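Local coordinates for putative type VI secretion protein (Escherichia coli, PDB 6SKI) that probably acts as a phospholipase toxin of the type VI secretion system, carried on the VgrG spike for delivery into target cells, at residues Glu450-Gln461 with Phe474-Tyr485; Ser100-Leu108 with Ala417-Leu425. All blocks are in the same frame, centred on the assembly; numbering follows the deposited sequence.

In the fold
After strand 22-43 of the central sheet and two further helices the chain reaches helix 101-108, whose partner comes only after 308 further residues. In between the chain lays down sheet strands 121-128, 184-195, 237-243, 278-284 and 303-306. Helix 416-431 then returns to close this very long loop as interaction 2. Interaction 1 opens afterwards and is local, with 12 residues between Glu450-Gln461 and Phe474-Tyr485, so the two contacts run in series, neither nested nor crossed. Their centres lie about 17 Å apart, and helix 416-431 bridges them: Val419 packs on Ala455 and Ala458, and Val423 on Ala458. Helix 416-431 thus lies between helices 101-108 and 452-466, its Val423 and Met424 touching strand 278-284.

Interaction 1 (Glu450-Gln461 with Phe474-Tyr485); sequences ELIFLADKAIAQ and FTEEELYIIGKY
Phe474 pushes its ring against helix 452-466, with Gln461 NE2 over the centre of one face, 3.5 Å above the plane, and Ile482 CD1 over the opposite face. Ala458 CB and the carbonyl oxygen of Leu454 meet the ring's edge. The amide of Gln461 is held there by its own bond from NE2 to Gln472 O. The extended chain of Lys457, CG anti to the backbone N (chi1 -178°), runs past Phe474 CE1 with its CG at 3.5 Å and carries NZ to Glu478 OE1 in a salt bridge, whose modelled length is too short to be taken literally. NZ also bonds to Ala473 O. Glu478 OE1 accepts from Thr475 N at 3.0 Å as well, the N3-to-N-cap half of a capping box, so one carboxylate oxygen both caps the start of helix 476-483 and pairs with Lys457 of the neighbouring helix. Leu454 fills the middle: its CD2 lies against Glu478 CG, and its CD1 reaches Ile481 CG2 and Ile482 CG1, each at 3.8 Å. At the other end Leu451 CD1 sits above the Tyr485 ring, 3.6 Å from its centroid and 11° off the normal, a CH-pi contact. Tyr485 OH bonds to Glu450 OE2 at 3.0 Å on the anti side, well out of the carboxylate plane, which stands steeply to the ring. The helix axes cross at -112°, 11.1 Å apart. Helix 416-431 packs against both segments, its Trp416 meeting Leu451 and Ile482 and its Val419 meeting Ala458, while Gln461 touches Leu304 and Leu306 of strand 303-306.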
loop_
_atom_site.group_PDB
_atom_site.type_symbol
_atom_site.label_atom_id
_atom_site.label_comp_id
_atom_site.label_asym_id
_atom_site.label_seq_id
_atom_site.Cartn_x
_atom_site.Cartn_y
_atom_site.Cartn_z
ATOM N N GLU A 450 -15.118 5.431 -23.717
ATOM C CA GLU A 450 -14.205 4.459 -24.307
ATOM C C GLU A 450 -13.881 3.335 -23.338
ATOM O O GLU A 450 -13.637 2.200 -23.760
ATOM C CB GLU A 450 -12.916 5.162 -24.729
ATOM C CG GLU A 450 -12.260 4.595 -25.965
ATOM C CD GLU A 450 -10.990 5.335 -26.324
ATOM O OE1 GLU A 450 -10.409 5.044 -27.389
ATOM O OE2 GLU A 450 -10.573 6.209 -25.536
ATOM N N LEU A 451 -13.879 3.627 -22.042
ATOM C CA LEU A 451 -13.519 2.661 -21.020
ATOM C C LEU A 451 -14.721 2.062 -20.309
ATOM O O LEU A 451 -14.532 1.287 -19.368
ATOM C CB LEU A 451 -12.598 3.315 -19.988
ATOM C CG LEU A 451 -11.113 3.413 -20.327
ATOM C CD1 LEU A 451 -10.302 3.601 -19.063
ATOM C CD2 LEU A 451 -10.644 2.188 -21.089
ATOM N N ILE A 452 -15.948 2.394 -20.718
ATOM C CA ILE A 452 -17.104 1.892 -19.980
ATOM C C ILE A 452 -17.289 0.400 -20.228
ATOM O O ILE A 452 -17.210 -0.411 -19.298
ATOM C CB ILE A 452 -18.370 2.693 -20.332
ATOM C CG1 ILE A 452 -18.443 3.956 -19.479
ATOM C CG2 ILE A 452 -19.616 1.866 -20.093
ATOM C CD1 ILE A 452 -19.430 4.973 -19.988
ATOM N N PHE A 453 -17.479 0.008 -21.490
ATOM C CA PHE A 453 -17.725 -1.397 -21.786
ATOM C C PHE A 453 -16.538 -2.252 -21.372
ATOM O O PHE A 453 -16.715 -3.323 -20.779
ATOM C CB PHE A 453 -18.038 -1.574 -23.274
ATOM C CG PHE A 453 -17.722 -2.945 -23.811
ATOM C CD1 PHE A 453 -18.643 -3.973 -23.708
ATOM C CD2 PHE A 453 -16.516 -3.195 -24.450
ATOM C CE1 PHE A 453 -18.358 -5.232 -24.208
ATOM C CE2 PHE A 453 -16.228 -4.452 -24.948
ATOM C CZ PHE A 453 -17.150 -5.470 -24.828
ATOM N N LEU A 454 -15.321 -1.764 -21.619
ATOM C CA LEU A 454 -14.137 -2.497 -21.195
ATOM C C LEU A 454 -14.150 -2.742 -19.700
ATOM O O LEU A 454 -13.821 -3.849 -19.255
ATOM C CB LEU A 454 -12.874 -1.733 -21.581
ATOM C CG LEU A 454 -12.597 -1.648 -23.073
ATOM C CD1 LEU A 454 -11.385 -0.782 -23.343
ATOM C CD2 LEU A 454 -12.397 -3.041 -23.606
ATOM N N ALA A 455 -14.590 -1.756 -18.916
ATOM C CA ALA A 455 -14.662 -1.967 -17.479
ATOM C C ALA A 455 -15.583 -3.128 -17.162
ATOM O O ALA A 455 -15.227 -4.012 -16.375
ATOM C CB ALA A 455 -15.140 -0.702 -16.779
ATOM N N ASP A 456 -16.746 -3.171 -17.818
ATOM C CA ASP A 456 -17.640 -4.303 -17.639
ATOM C C ASP A 456 -16.904 -5.602 -17.908
ATOM O O ASP A 456 -16.916 -6.516 -17.073
ATOM C CB ASP A 456 -18.844 -4.166 -18.566
ATOM C CG ASP A 456 -19.803 -3.092 -18.115
ATOM O OD1 ASP A 456 -19.527 -2.444 -17.085
ATOM O OD2 ASP A 456 -20.831 -2.889 -18.793
ATOM N N LYS A 457 -16.173 -5.663 -19.025
ATOM C CA LYS A 457 -15.427 -6.872 -19.335
ATOM C C LYS A 457 -14.445 -7.186 -18.223
ATOM O O LYS A 457 -14.393 -8.321 -17.733
ATOM C CB LYS A 457 -14.707 -6.722 -20.673
ATOM C CG LYS A 457 -13.940 -7.962 -21.089
ATOM C CD LYS A 457 -13.758 -8.018 -22.590
ATOM C CE LYS A 457 -12.836 -9.155 -22.982
ATOM N NZ LYS A 457 -12.420 -9.057 -24.404
ATOM N N ALA A 458 -13.721 -6.170 -17.749
ATOM C CA ALA A 458 -12.788 -6.394 -16.656
ATOM C C ALA A 458 -13.516 -6.928 -15.436
ATOM O O ALA A 458 -13.079 -7.912 -14.829
ATOM C CB ALA A 458 -12.048 -5.102 -16.319
ATOM N N ILE A 459 -14.669 -6.341 -15.108
ATOM C CA ILE A 459 -15.437 -6.838 -13.974
ATOM C C ILE A 459 -15.816 -8.289 -14.209
ATOM O O ILE A 459 -15.635 -9.143 -13.331
ATOM C CB ILE A 459 -16.671 -5.952 -13.725
ATOM C CG1 ILE A 459 -16.260 -4.657 -13.028
ATOM C CG2 ILE A 459 -17.700 -6.691 -12.899
ATOM C CD1 ILE A 459 -17.164 -3.493 -13.319
ATOM N N ALA A 460 -16.260 -8.609 -15.428
ATOM C CA ALA A 460 -16.596 -9.992 -15.727
ATOM C C ALA A 460 -15.376 -10.879 -15.556
ATOM O O ALA A 460 -15.467 -11.961 -14.962
ATOM C CB ALA A 460 -17.157 -10.107 -17.141
ATOM N N GLN A 461 -14.212 -10.400 -16.001
ATOM C CA GLN A 461 -12.996 -11.179 -15.831
ATOM C C GLN A 461 -12.753 -11.472 -14.364
ATOM O O GLN A 461 -12.431 -12.610 -13.998
ATOM C CB GLN A 461 -11.810 -10.440 -16.443
ATOM C CG GLN A 461 -11.810 -10.446 -17.951
ATOM C CD GLN A 461 -10.650 -9.682 -18.527
ATOM O OE1 GLN A 461 -9.784 -9.210 -17.798
ATOM N NE2 GLN A 461 -10.627 -9.551 -19.844
ATOM N N PHE A 474 -8.779 -9.640 -22.878
ATOM C CA PHE A 474 -9.029 -8.483 -23.719
ATOM C C PHE A 474 -8.417 -8.707 -25.094
ATOM O O PHE A 474 -7.270 -9.144 -25.213
ATOM C CB PHE A 474 -8.435 -7.226 -23.084
ATOM C CG PHE A 474 -9.225 -6.696 -21.924
ATOM C CD1 PHE A 474 -10.504 -6.211 -22.101
ATOM C CD2 PHE A 474 -8.678 -6.673 -20.656
ATOM C CE1 PHE A 474 -11.223 -5.723 -21.036
ATOM C CE2 PHE A 474 -9.394 -6.185 -19.591
ATOM C CZ PHE A 474 -10.667 -5.711 -19.781
ATOM N N THR A 475 -9.189 -8.411 -26.136
ATOM C CA THR A 475 -8.665 -8.531 -27.483
ATOM C C THR A 475 -7.619 -7.445 -27.732
ATOM O O THR A 475 -7.449 -6.513 -26.943
ATOM C CB THR A 475 -9.791 -8.443 -28.511
ATOM O OG1 THR A 475 -10.533 -7.236 -28.311
ATOM C CG2 THR A 475 -10.726 -9.627 -28.370
ATOM N N GLU A 476 -6.903 -7.577 -28.850
ATOM C CA GLU A 476 -5.796 -6.665 -29.114
ATOM C C GLU A 476 -6.289 -5.255 -29.407
ATOM O O GLU A 476 -5.609 -4.276 -29.087
ATOM C CB GLU A 476 -4.929 -7.200 -30.249
ATOM C CG GLU A 476 -4.515 -8.639 -30.028
ATOM C CD GLU A 476 -3.227 -8.753 -29.234
ATOM O OE1 GLU A 476 -3.149 -9.633 -28.351
ATOM O OE2 GLU A 476 -2.296 -7.961 -29.490
ATOM N N GLU A 477 -7.468 -5.125 -30.017
ATOM C CA GLU A 477 -8.072 -3.803 -30.154
ATOM C C GLU A 477 -8.412 -3.227 -28.788
ATOM O O GLU A 477 -8.136 -2.052 -28.500
ATOM C CB GLU A 477 -9.332 -3.882 -31.016
ATOM C CG GLU A 477 -9.177 -4.643 -32.325
ATOM C CD GLU A 477 -9.275 -6.150 -32.148
ATOM O OE1 GLU A 477 -8.430 -6.726 -31.432
ATOM O OE2 GLU A 477 -10.202 -6.757 -32.725
ATOM N N GLU A 478 -9.005 -4.052 -27.929
ATOM C CA GLU A 478 -9.296 -3.634 -26.570
ATOM C C GLU A 478 -8.017 -3.355 -25.800
ATOM O O GLU A 478 -7.966 -2.409 -25.010
ATOM C CB GLU A 478 -10.119 -4.712 -25.872
ATOM C CG GLU A 478 -11.512 -4.868 -26.444
ATOM C CD GLU A 478 -12.279 -5.991 -25.791
ATOM O OE1 GLU A 478 -11.633 -6.919 -25.263
ATOM O OE2 GLU A 478 -13.525 -5.950 -25.808
ATOM N N LEU A 479 -6.966 -4.134 -26.045
ATOM C CA LEU A 479 -5.698 -3.898 -25.373
ATOM C C LEU A 479 -5.013 -2.637 -25.868
ATOM O O LEU A 479 -4.287 -2.004 -25.105
ATOM C CB LEU A 479 -4.773 -5.098 -25.564
ATOM C CG LEU A 479 -4.996 -6.255 -24.597
ATOM C CD1 LEU A 479 -3.914 -7.299 -24.764
ATOM C CD2 LEU A 479 -5.040 -5.749 -23.170
ATOM N N TYR A 480 -5.278 -2.223 -27.105
ATOM C CA TYR A 480 -4.796 -0.947 -27.618
ATOM C C TYR A 480 -5.518 0.215 -26.944
ATOM O O TYR A 480 -4.886 1.160 -26.439
ATOM C CB TYR A 480 -5.008 -0.921 -29.133
ATOM C CG TYR A 480 -4.541 0.317 -29.853
ATOM C CD1 TYR A 480 -3.212 0.481 -30.202
ATOM C CD2 TYR A 480 -5.438 1.312 -30.211
ATOM C CE1 TYR A 480 -2.787 1.606 -30.870
ATOM C CE2 TYR A 480 -5.021 2.442 -30.878
ATOM C CZ TYR A 480 -3.694 2.584 -31.205
ATOM O OH TYR A 480 -3.268 3.708 -31.871
ATOM N N ILE A 481 -6.849 0.135 -26.902
ATOM C CA ILE A 481 -7.632 1.158 -26.217
ATOM C C ILE A 481 -7.213 1.261 -24.756
ATOM O O ILE A 481 -7.164 2.357 -24.186
ATOM C CB ILE A 481 -9.135 0.862 -26.356
ATOM C CG1 ILE A 481 -9.524 0.797 -27.832
ATOM C CG2 ILE A 481 -9.950 1.908 -25.634
ATOM C CD1 ILE A 481 -10.840 0.106 -28.079
ATOM N N ILE A 482 -6.885 0.131 -24.132
ATOM C CA ILE A 482 -6.378 0.176 -22.767
ATOM C C ILE A 482 -4.959 0.727 -22.747
ATOM O O ILE A 482 -4.556 1.385 -21.781
ATOM C CB ILE A 482 -6.451 -1.220 -22.123
ATOM C CG1 ILE A 482 -7.903 -1.671 -21.991
ATOM C CG2 ILE A 482 -5.800 -1.221 -20.754
ATOM C CD1 ILE A 482 -8.051 -3.153 -21.776
ATOM N N GLY A 483 -4.193 0.501 -23.814
ATOM C CA GLY A 483 -2.862 1.057 -23.911
ATOM C C GLY A 483 -2.843 2.560 -23.951
ATOM O O GLY A 483 -1.809 3.164 -23.649
ATOM N N LYS A 484 -3.964 3.184 -24.317
ATOM C CA LYS A 484 -4.057 4.629 -24.118
ATOM C C LYS A 484 -3.917 5.008 -22.648
ATOM O O LYS A 484 -3.464 6.113 -22.338
ATOM C CB LYS A 484 -5.380 5.181 -24.646
ATOM C CG LYS A 484 -5.766 4.744 -26.034
ATOM C CD LYS A 484 -7.067 5.398 -26.463
ATOM C CE LYS A 484 -7.188 5.450 -27.978
ATOM N NZ LYS A 484 -6.687 4.206 -28.625
ATOM N N TYR A 485 -4.296 4.115 -21.736
ATOM C CA TYR A 485 -4.456 4.454 -20.330
ATOM C C TYR A 485 -3.412 3.828 -19.419
ATOM O O TYR A 485 -3.381 4.154 -18.229
ATOM C CB TYR A 485 -5.853 4.044 -19.853
ATOM C CG TYR A 485 -6.972 4.733 -20.590
ATOM C CD1 TYR A 485 -7.407 4.272 -21.819
ATOM C CD2 TYR A 485 -7.604 5.835 -20.046
ATOM C CE1 TYR A 485 -8.424 4.900 -22.493
ATOM C CE2 TYR A 485 -8.622 6.470 -20.713
ATOM C CZ TYR A 485 -9.031 5.997 -21.934
ATOM O OH TYR A 485 -10.052 6.625 -22.602
#

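Interaction 2 (Ser100-Leu108 with Ala417-Leu425); sequences SNIHWLNIL and ANVCLRVML
Asn101 and Leu421 bring their CA atoms to 5.9 Å where helices 101-108 and 417-425 cross at -48°, their axes 10.2 Å apart. The polar link is at the N-terminal end: Asn101 ND2 donates to Ala417 O at 2.8 Å, the acceptor lying near the amide plane, although the N-H points off line at 144°. That carbonyl also takes the helical bond from Leu421 N, so two donors grip it. Asn101 OD1 also lies close to Ala417 O, two acceptors with no bond between them, and rests against Leu421 CB. Leu421 is the main apolar piece. A chi1 of -174° swings its branch away from the backbone N, and the two methyls fork over the first helix, CD2 at 3.5 Å from Trp104 CB and CD1 at 3.7 Å from Leu105 CG. Leu105 and Leu425 lie alongside, pointing opposite ways, CD2 to CD2 at 3.7 Å, while Leu105 CD1 faces Met424 CG and Leu108 closes the row against Leu425. Contact rows spaced by four residues at this angle are consistent with ridges-into-grooves packing. Leu105 also rests on Phe42 of strand 22-43 and Met424 on Phe280 and Ile282 of strand 278-284: two helices side by side on one central sheet, as in the alpha/beta-hydrolase fold.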
loop_
_atom_site.group_PDB
_atom_site.type_symbol
_atom_site.label_atom_id
_atom_site.label_comp_id
_atom_site.label_asym_id
_atom_site.label_seq_id
_atom_site.Cartn_x
_atom_site.Cartn_y
_atom_site.Cartn_z
ATOM N N SER A 100 -4.739 7.001 -4.402
ATOM C CA SER A 100 -4.680 5.611 -4.830
ATOM C C SER A 100 -6.084 5.025 -4.800
ATOM O O SER A 100 -7.064 5.706 -4.488
ATOM C CB SER A 100 -3.721 4.820 -3.950
ATOM O OG SER A 100 -3.806 5.239 -2.603
ATOM N N ASN A 101 -6.199 3.740 -5.108
ATOM C CA ASN A 101 -7.480 3.061 -5.030
ATOM C C ASN A 101 -7.825 2.661 -3.607
ATOM O O ASN A 101 -8.996 2.407 -3.316
ATOM C CB ASN A 101 -7.474 1.820 -5.924
ATOM C CG ASN A 101 -7.829 2.136 -7.355
ATOM O OD1 ASN A 101 -8.326 3.216 -7.656
ATOM N ND2 ASN A 101 -7.566 1.196 -8.249
ATOM N N ILE A 102 -6.836 2.626 -2.715
ATOM C CA ILE A 102 -7.114 2.405 -1.303
ATOM C C ILE A 102 -7.787 3.630 -0.705
ATOM O O ILE A 102 -8.682 3.513 0.138
ATOM C CB ILE A 102 -5.817 2.039 -0.560
ATOM C CG1 ILE A 102 -5.247 0.737 -1.117
ATOM C CG2 ILE A 102 -6.066 1.915 0.927
ATOM C CD1 ILE A 102 -6.191 -0.424 -0.999
ATOM N N HIS A 103 -7.389 4.821 -1.151
ATOM C CA HIS A 103 -8.079 6.040 -0.747
ATOM C C HIS A 103 -9.551 5.993 -1.136
ATOM O O HIS A 103 -10.432 6.312 -0.332
ATOM C CB HIS A 103 -7.399 7.251 -1.383
ATOM C CG HIS A 103 -8.062 8.552 -1.061
ATOM N ND1 HIS A 103 -9.002 9.129 -1.885
ATOM C CD2 HIS A 103 -7.908 9.398 -0.016
ATOM C CE1 HIS A 103 -9.411 10.266 -1.354
ATOM N NE2 HIS A 103 -8.760 10.455 -0.221
ATOM N N TRP A 104 -9.835 5.585 -2.371
ATOM C CA TRP A 104 -11.211 5.567 -2.850
ATOM C C TRP A 104 -12.011 4.456 -2.189
ATOM O O TRP A 104 -13.204 4.622 -1.921
ATOM C CB TRP A 104 -11.227 5.420 -4.367
ATOM C CG TRP A 104 -10.613 6.580 -5.065
ATOM C CD1 TRP A 104 -9.554 6.552 -5.914
ATOM C CD2 TRP A 104 -11.016 7.949 -4.970
ATOM N NE1 TRP A 104 -9.267 7.817 -6.356
ATOM C CE2 TRP A 104 -10.154 8.694 -5.790
ATOM C CE3 TRP A 104 -12.025 8.615 -4.272
ATOM C CZ2 TRP A 104 -10.267 10.071 -5.933
ATOM C CZ3 TRP A 104 -12.136 9.979 -4.414
ATOM C CH2 TRP A 104 -11.262 10.694 -5.237
ATOM N N LEU A 105 -11.378 3.313 -1.930
ATOM C CA LEU A 105 -12.055 2.252 -1.196
ATOM C C LEU A 105 -12.376 2.693 0.223
ATOM O O LEU A 105 -13.438 2.355 0.758
ATOM C CB LEU A 105 -11.191 0.995 -1.182
ATOM C CG LEU A 105 -11.202 0.130 -2.436
ATOM C CD1 LEU A 105 -10.133 -0.930 -2.328
ATOM C CD2 LEU A 105 -12.554 -0.498 -2.670
ATOM N N ASN A 106 -11.470 3.440 0.853
ATOM C CA ASN A 106 -11.738 3.989 2.177
ATOM C C ASN A 106 -12.902 4.969 2.134
ATOM O O ASN A 106 -13.799 4.925 2.982
ATOM C CB ASN A 106 -10.477 4.657 2.723
ATOM C CG ASN A 106 -10.594 5.019 4.183
ATOM O OD1 ASN A 106 -10.509 4.161 5.057
ATOM N ND2 ASN A 106 -10.785 6.300 4.458
ATOM N N ILE A 107 -12.903 5.867 1.148
ATOM C CA ILE A 107 -13.991 6.833 1.016
ATOM C C ILE A 107 -15.314 6.130 0.745
ATOM O O ILE A 107 -16.373 6.590 1.187
ATOM C CB ILE A 107 -13.660 7.857 -0.090
ATOM C CG1 ILE A 107 -12.425 8.680 0.279
ATOM C CG2 ILE A 107 -14.842 8.769 -0.355
ATOM C CD1 ILE A 107 -12.336 9.045 1.740
ATOM N N LEU A 108 -15.278 4.992 0.053
ATOM C CA LEU A 108 -16.491 4.298 -0.351
ATOM C C LEU A 108 -16.896 3.188 0.602
ATOM O O LEU A 108 -18.053 2.760 0.568
ATOM C CB LEU A 108 -16.321 3.705 -1.752
ATOM C CG LEU A 108 -16.394 4.678 -2.922
ATOM C CD1 LEU A 108 -16.045 3.963 -4.208
ATOM C CD2 LEU A 108 -17.774 5.287 -3.007
ATOM N N ALA A 417 -7.259 3.037 -13.366
ATOM C CA ALA A 417 -7.323 2.706 -11.957
ATOM C C ALA A 417 -8.738 2.802 -11.420
ATOM O O ALA A 417 -9.047 2.150 -10.424
ATOM C CB ALA A 417 -6.400 3.622 -11.154
ATOM N N ASN A 418 -9.621 3.531 -12.102
ATOM C CA ASN A 418 -11.033 3.493 -11.750
ATOM C C ASN A 418 -11.653 2.159 -12.146
ATOM O O ASN A 418 -12.502 1.621 -11.427
ATOM C CB ASN A 418 -11.764 4.651 -12.420
ATOM C CG ASN A 418 -11.282 5.996 -11.935
ATOM O OD1 ASN A 418 -10.776 6.121 -10.823
ATOM N ND2 ASN A 418 -11.426 7.012 -12.773
ATOM N N VAL A 419 -11.224 1.602 -13.278
ATOM C CA VAL A 419 -11.664 0.267 -13.663
ATOM C C VAL A 419 -11.179 -0.761 -12.652
ATOM O O VAL A 419 -11.932 -1.645 -12.228
ATOM C CB VAL A 419 -11.171 -0.064 -15.083
ATOM C CG1 VAL A 419 -11.572 -1.471 -15.474
ATOM C CG2 VAL A 419 -11.701 0.945 -16.079
ATOM N N CYS A 420 -9.913 -0.657 -12.244
ATOM C CA CYS A 420 -9.397 -1.581 -11.239
ATOM C C CYS A 420 -10.114 -1.409 -9.906
ATOM O O CYS A 420 -10.365 -2.393 -9.198
ATOM C CB CYS A 420 -7.896 -1.372 -11.081
ATOM S SG CYS A 420 -6.984 -1.729 -12.589
ATOM N N LEU A 421 -10.467 -0.169 -9.567
ATOM C CA LEU A 421 -11.285 0.100 -8.394
ATOM C C LEU A 421 -12.619 -0.620 -8.477
ATOM O O LEU A 421 -13.076 -1.211 -7.499
ATOM C CB LEU A 421 -11.512 1.602 -8.265
ATOM C CG LEU A 421 -12.222 2.075 -7.005
ATOM C CD1 LEU A 421 -11.431 1.713 -5.770
ATOM C CD2 LEU A 421 -12.453 3.556 -7.092
ATOM N N ARG A 422 -13.271 -0.554 -9.634
ATOM C CA ARG A 422 -14.577 -1.186 -9.778
ATOM C C ARG A 422 -14.468 -2.702 -9.706
ATOM O O ARG A 422 -15.362 -3.371 -9.176
ATOM C CB ARG A 422 -15.232 -0.736 -11.079
ATOM C CG ARG A 422 -15.713 0.688 -10.996
ATOM C CD ARG A 422 -15.873 1.332 -12.343
ATOM N NE ARG A 422 -15.884 2.784 -12.212
ATOM C CZ ARG A 422 -16.988 3.514 -12.139
ATOM N NH1 ARG A 422 -18.175 2.928 -12.178
ATOM N NH2 ARG A 422 -16.906 4.827 -12.020
ATOM N N VAL A 423 -13.372 -3.263 -10.213
ATOM C CA VAL A 423 -13.171 -4.704 -10.085
ATOM C C VAL A 423 -12.994 -5.098 -8.622
ATOM O O VAL A 423 -13.589 -6.078 -8.149
ATOM C CB VAL A 423 -11.979 -5.161 -10.941
ATOM C CG1 VAL A 423 -11.836 -6.663 -10.872
ATOM C CG2 VAL A 423 -12.170 -4.728 -12.374
ATOM N N MET A 424 -12.186 -4.341 -7.876
ATOM C CA MET A 424 -12.025 -4.640 -6.455
ATOM C C MET A 424 -13.326 -4.431 -5.689
ATOM O O MET A 424 -13.620 -5.170 -4.744
ATOM C CB MET A 424 -10.903 -3.802 -5.851
ATOM C CG MET A 424 -10.490 -4.251 -4.457
ATOM S SD MET A 424 -9.867 -5.938 -4.347
ATOM C CE MET A 424 -8.333 -5.804 -5.242
ATOM N N LEU A 425 -14.116 -3.432 -6.080
ATOM C CA LEU A 425 -15.409 -3.217 -5.442
ATOM C C LEU A 425 -16.335 -4.394 -5.685
ATOM O O LEU A 425 -17.052 -4.823 -4.779
ATOM C CB LEU A 425 -16.049 -1.929 -5.959
ATOM C CG LEU A 425 -15.494 -0.591 -5.483
ATOM C CD1 LEU A 425 -15.922 0.513 -6.428
ATOM C CD2 LEU A 425 -15.966 -0.296 -4.086
#